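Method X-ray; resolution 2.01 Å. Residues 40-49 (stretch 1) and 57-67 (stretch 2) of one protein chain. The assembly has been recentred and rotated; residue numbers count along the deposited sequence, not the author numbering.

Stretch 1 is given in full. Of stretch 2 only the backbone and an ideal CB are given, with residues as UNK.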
# COMPACT_ATOMS: atom_id res chain seq x y z
N GLU A 40 -0.62 16.77 7.60
CA GLU A 40 -0.57 17.32 6.25
C GLU A 40 -1.93 17.41 5.55
O GLU A 40 -2.18 18.39 4.81
CB GLU A 40 0.36 16.53 5.30
CG GLU A 40 1.77 16.46 5.71
CD GLU A 40 2.59 15.55 4.79
OE1 GLU A 40 2.32 15.45 3.53
OE2 GLU A 40 3.53 14.95 5.37
N ALA A 41 -2.73 16.33 5.64
CA ALA A 41 -4.06 16.32 5.04
C ALA A 41 -4.96 17.41 5.66
O ALA A 41 -5.66 18.14 4.95
CB ALA A 41 -4.73 14.92 5.21
N LEU A 42 -4.94 17.52 6.98
CA LEU A 42 -5.61 18.62 7.65
C LEU A 42 -5.24 20.02 7.16
O LEU A 42 -6.13 20.83 6.90
CB LEU A 42 -5.50 18.52 9.16
CG LEU A 42 -6.24 19.66 9.86
CD1 LEU A 42 -7.75 19.44 9.91
CD2 LEU A 42 -5.63 19.86 11.25
N THR A 43 -3.96 20.32 7.05
CA THR A 43 -3.50 21.58 6.48
C THR A 43 -4.06 21.81 5.08
O THR A 43 -4.44 22.96 4.75
CB THR A 43 -1.92 21.63 6.44
OG1 THR A 43 -1.46 21.49 7.79
CG2 THR A 43 -1.37 22.91 5.82
N ALA A 44 -4.06 20.77 4.24
CA ALA A 44 -4.62 20.88 2.88
C ALA A 44 -6.13 21.22 2.93
O ALA A 44 -6.62 22.06 2.17
CB ALA A 44 -4.39 19.58 2.08
N TYR A 45 -6.83 20.55 3.82
CA TYR A 45 -8.25 20.80 4.05
C TYR A 45 -8.52 22.25 4.52
O TYR A 45 -9.30 22.99 3.92
CB TYR A 45 -8.82 19.80 5.07
CG TYR A 45 -10.28 20.08 5.41
CD1 TYR A 45 -11.31 19.52 4.67
CD2 TYR A 45 -10.61 20.95 6.42
CE1 TYR A 45 -12.66 19.86 4.96
CE2 TYR A 45 -11.94 21.29 6.70
CZ TYR A 45 -12.95 20.72 5.96
OH TYR A 45 -14.27 21.01 6.26
N CYS A 46 -7.82 22.66 5.58
CA CYS A 46 -7.99 24.01 6.12
C CYS A 46 -7.59 25.09 5.08
O CYS A 46 -8.30 26.09 4.90
CB CYS A 46 -7.19 24.14 7.41
SG CYS A 46 -7.78 23.12 8.70
N ASP A 47 -6.51 24.84 4.33
CA ASP A 47 -6.13 25.75 3.23
C ASP A 47 -7.22 25.88 2.19
O ASP A 47 -7.56 27.00 1.77
CB ASP A 47 -4.82 25.33 2.51
CG ASP A 47 -3.56 25.60 3.34
OD1 ASP A 47 -3.65 26.24 4.42
OD2 ASP A 47 -2.46 25.15 2.88
N ALA A 48 -7.74 24.74 1.74
CA ALA A 48 -8.77 24.75 0.71
C ALA A 48 -10.01 25.54 1.16
O ALA A 48 -10.49 26.43 0.44
CB ALA A 48 -9.16 23.33 0.32
N VAL A 49 -10.53 25.21 2.35
CA VAL A 49 -11.63 26.00 2.93
C VAL A 49 -11.36 27.50 2.94
O VAL A 49 -12.21 28.29 2.47
CB VAL A 49 -12.06 25.48 4.31
CG1 VAL A 49 -13.14 26.43 4.95
CG2 VAL A 49 -12.55 24.08 4.14
N UNK A 57 -15.11 19.49 -1.55
CA UNK A 57 -13.93 19.71 -2.38
C UNK A 57 -12.69 19.63 -1.52
O UNK A 57 -11.73 18.99 -1.92
CB UNK A 57 -14.00 21.06 -3.10
N UNK A 58 -12.72 20.28 -0.35
CA UNK A 58 -11.55 20.36 0.53
C UNK A 58 -11.18 18.93 1.04
O UNK A 58 -9.99 18.54 1.06
CB UNK A 58 -11.83 21.30 1.70
N UNK A 59 -12.20 18.15 1.41
CA UNK A 59 -12.00 16.80 1.88
C UNK A 59 -11.42 15.88 0.81
O UNK A 59 -10.59 15.00 1.10
CB UNK A 59 -13.33 16.23 2.39
N UNK A 60 -11.89 16.06 -0.41
CA UNK A 60 -11.45 15.30 -1.57
C UNK A 60 -9.97 15.56 -1.85
O UNK A 60 -9.17 14.64 -1.95
CB UNK A 60 -12.30 15.65 -2.79
N UNK A 61 -9.60 16.83 -1.94
CA UNK A 61 -8.20 17.11 -2.19
C UNK A 61 -7.28 16.77 -0.98
O UNK A 61 -6.16 16.37 -1.19
CB UNK A 61 -8.05 18.59 -2.56
N UNK A 62 -7.75 16.94 0.25
CA UNK A 62 -7.04 16.45 1.45
C UNK A 62 -6.82 14.91 1.45
O UNK A 62 -5.78 14.42 1.91
CB UNK A 62 -7.83 16.85 2.70
N UNK A 63 -7.82 14.16 0.98
CA UNK A 63 -7.70 12.73 0.82
C UNK A 63 -6.64 12.35 -0.21
O UNK A 63 -5.92 11.38 0.01
CB UNK A 63 -9.05 12.14 0.42
N UNK A 64 -6.52 13.13 -1.31
CA UNK A 64 -5.47 12.88 -2.32
C UNK A 64 -4.09 13.06 -1.67
O UNK A 64 -3.17 12.26 -1.93
CB UNK A 64 -5.63 13.82 -3.52
N UNK A 65 -3.98 14.09 -0.79
CA UNK A 65 -2.79 14.35 0.03
C UNK A 65 -2.49 13.17 0.99
O UNK A 65 -1.34 12.65 1.09
CB UNK A 65 -2.98 15.64 0.83
N UNK A 66 -3.54 12.75 1.67
CA UNK A 66 -3.44 11.63 2.60
C UNK A 66 -2.79 10.38 1.96
O UNK A 66 -1.91 9.74 2.54
CB UNK A 66 -4.83 11.28 3.12
N UNK A 67 -3.23 10.06 0.74
CA UNK A 67 -2.89 8.82 0.04
C UNK A 67 -1.74 8.91 -0.94
O UNK A 67 -1.32 7.89 -1.52
CB UNK A 67 -4.12 8.32 -0.71

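The two helices run nearly antiparallel, their N-to-C directions 153° apart and their axes 8.1 Å apart at closest approach. That spacing favours small residues where the CA atoms come closest, at 58 and 62.

At position 57 CA-to-CB points sideways and the ideal CB finds nothing of stretch 1 within 5.5 Å, so a polar or charged side chain would suit as well as most others; it is E57, which makes no contact here.

Position 58 points toward stretch 1. Its CA lies 4.8 Å from the CA of Y45, and its ideal CB is already 3.5 Å from Y45 CD1, 3.6 Å from A48 CB and 3.8 Å from V49 CG2. With three neighbours at packing distance, alanine or glycine fits best. The residue is A58, whose CB packs against those three.

Position 59 points sideways, with its ideal CB 4.5 Å from Y45 CD1. A long side chain, aliphatic or polar, could pass the tyrosine. E59 is found; its CG lies 4.4 Å from Y45 CD1, while its backbone N sits at the ring edge, 3.6 Å from the same CD1.

Position 60 is out of reach, so stretch 1 does not decide its side chain, and a polar one is as plausible as most; it is S60.

At 61 the ideal CB has no neighbour within 5.5 Å, and CA-to-CB points sideways. A long side chain could reach across, although a short polar one would also be tolerated. The deposited residue is selenomethionine M61; with chi1 p and chi2 t its end comes nearer, and SE lies 3.8 Å from A48 CB.

Position 62 repeats the close approach, its CA 4.7 Å from the CA of A41. The ideal CB is 3.4 Å from A41 O and 3.9 Å from Y45 CB, so a small residue is again indicated. A62 packs its CB 4.4 Å from A44 CB; A41 O already accepts the helical bond from Y45 N.

Position 63 points away, so stretch 1 offers no guide, and a small polar residue is one of several possibilities; S63 OG donates to E59 O at 2.8 Å. Position 64 is out of reach of stretch 1, which favours no type; a polar or charged chain would serve, and it is E64.

Position 65 points toward stretch 1 with more room: its ideal CB is 4.4 Å from both A44 CB and A41 CA. Valine, isoleucine or alanine would suit. V65 places CG2 3.9 Å from A44 CB and CG1 3.9 Å from E40 O.

At 66 CA-to-CB points sideways, and the ideal CB lies 4.2 Å from A41 CB, inviting an apolar chain. L66 brings CD1 to 3.5 Å from A41 CB.

Position 67 is out of reach of stretch 1, which therefore leaves the choice open; it is Y67.

Stretch 2 (57-67) EAESMASEVLY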
# COMPACT_ATOMS: atom_id res chain seq x y z
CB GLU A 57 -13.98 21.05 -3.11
CG GLU A 57 -15.13 21.11 -4.08
CD GLU A 57 -15.29 22.49 -4.72
OE1 GLU A 57 -15.22 23.55 -4.04
OE2 GLU A 57 -15.47 22.51 -5.94
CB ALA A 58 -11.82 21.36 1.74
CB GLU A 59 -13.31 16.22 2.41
CG GLU A 59 -13.09 15.55 3.74
CD GLU A 59 -14.37 15.28 4.55
OE1 GLU A 59 -15.32 14.69 3.98
OE2 GLU A 59 -14.37 15.63 5.77
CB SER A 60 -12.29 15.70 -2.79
OG SER A 60 -11.91 14.97 -3.94
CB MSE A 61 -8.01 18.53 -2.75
CG MSE A 61 -8.02 19.62 -1.72
SE MSE A 61 -7.96 21.40 -2.67
CE MSE A 61 -9.91 21.49 -3.26
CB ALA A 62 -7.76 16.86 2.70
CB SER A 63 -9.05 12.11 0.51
OG SER A 63 -9.86 12.33 1.66
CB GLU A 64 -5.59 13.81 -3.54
CG GLU A 64 -7.01 13.87 -4.10
CD GLU A 64 -7.19 13.16 -5.42
OE1 GLU A 64 -6.73 11.98 -5.52
OE2 GLU A 64 -7.80 13.78 -6.35
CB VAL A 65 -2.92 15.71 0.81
CG1 VAL A 65 -1.76 15.93 1.77
CG2 VAL A 65 -2.88 16.91 -0.25
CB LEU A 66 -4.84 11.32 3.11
CG LEU A 66 -4.96 10.53 4.40
CD1 LEU A 66 -4.47 11.45 5.56
CD2 LEU A 66 -6.43 10.06 4.60
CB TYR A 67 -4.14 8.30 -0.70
CG TYR A 67 -5.30 7.88 0.21
CD1 TYR A 67 -5.09 7.13 1.37
CD2 TYR A 67 -6.61 8.25 -0.11
CE1 TYR A 67 -6.17 6.75 2.21
CE2 TYR A 67 -7.69 7.89 0.73
CZ TYR A 67 -7.46 7.11 1.85
OH TYR A 67 -8.53 6.73 2.64
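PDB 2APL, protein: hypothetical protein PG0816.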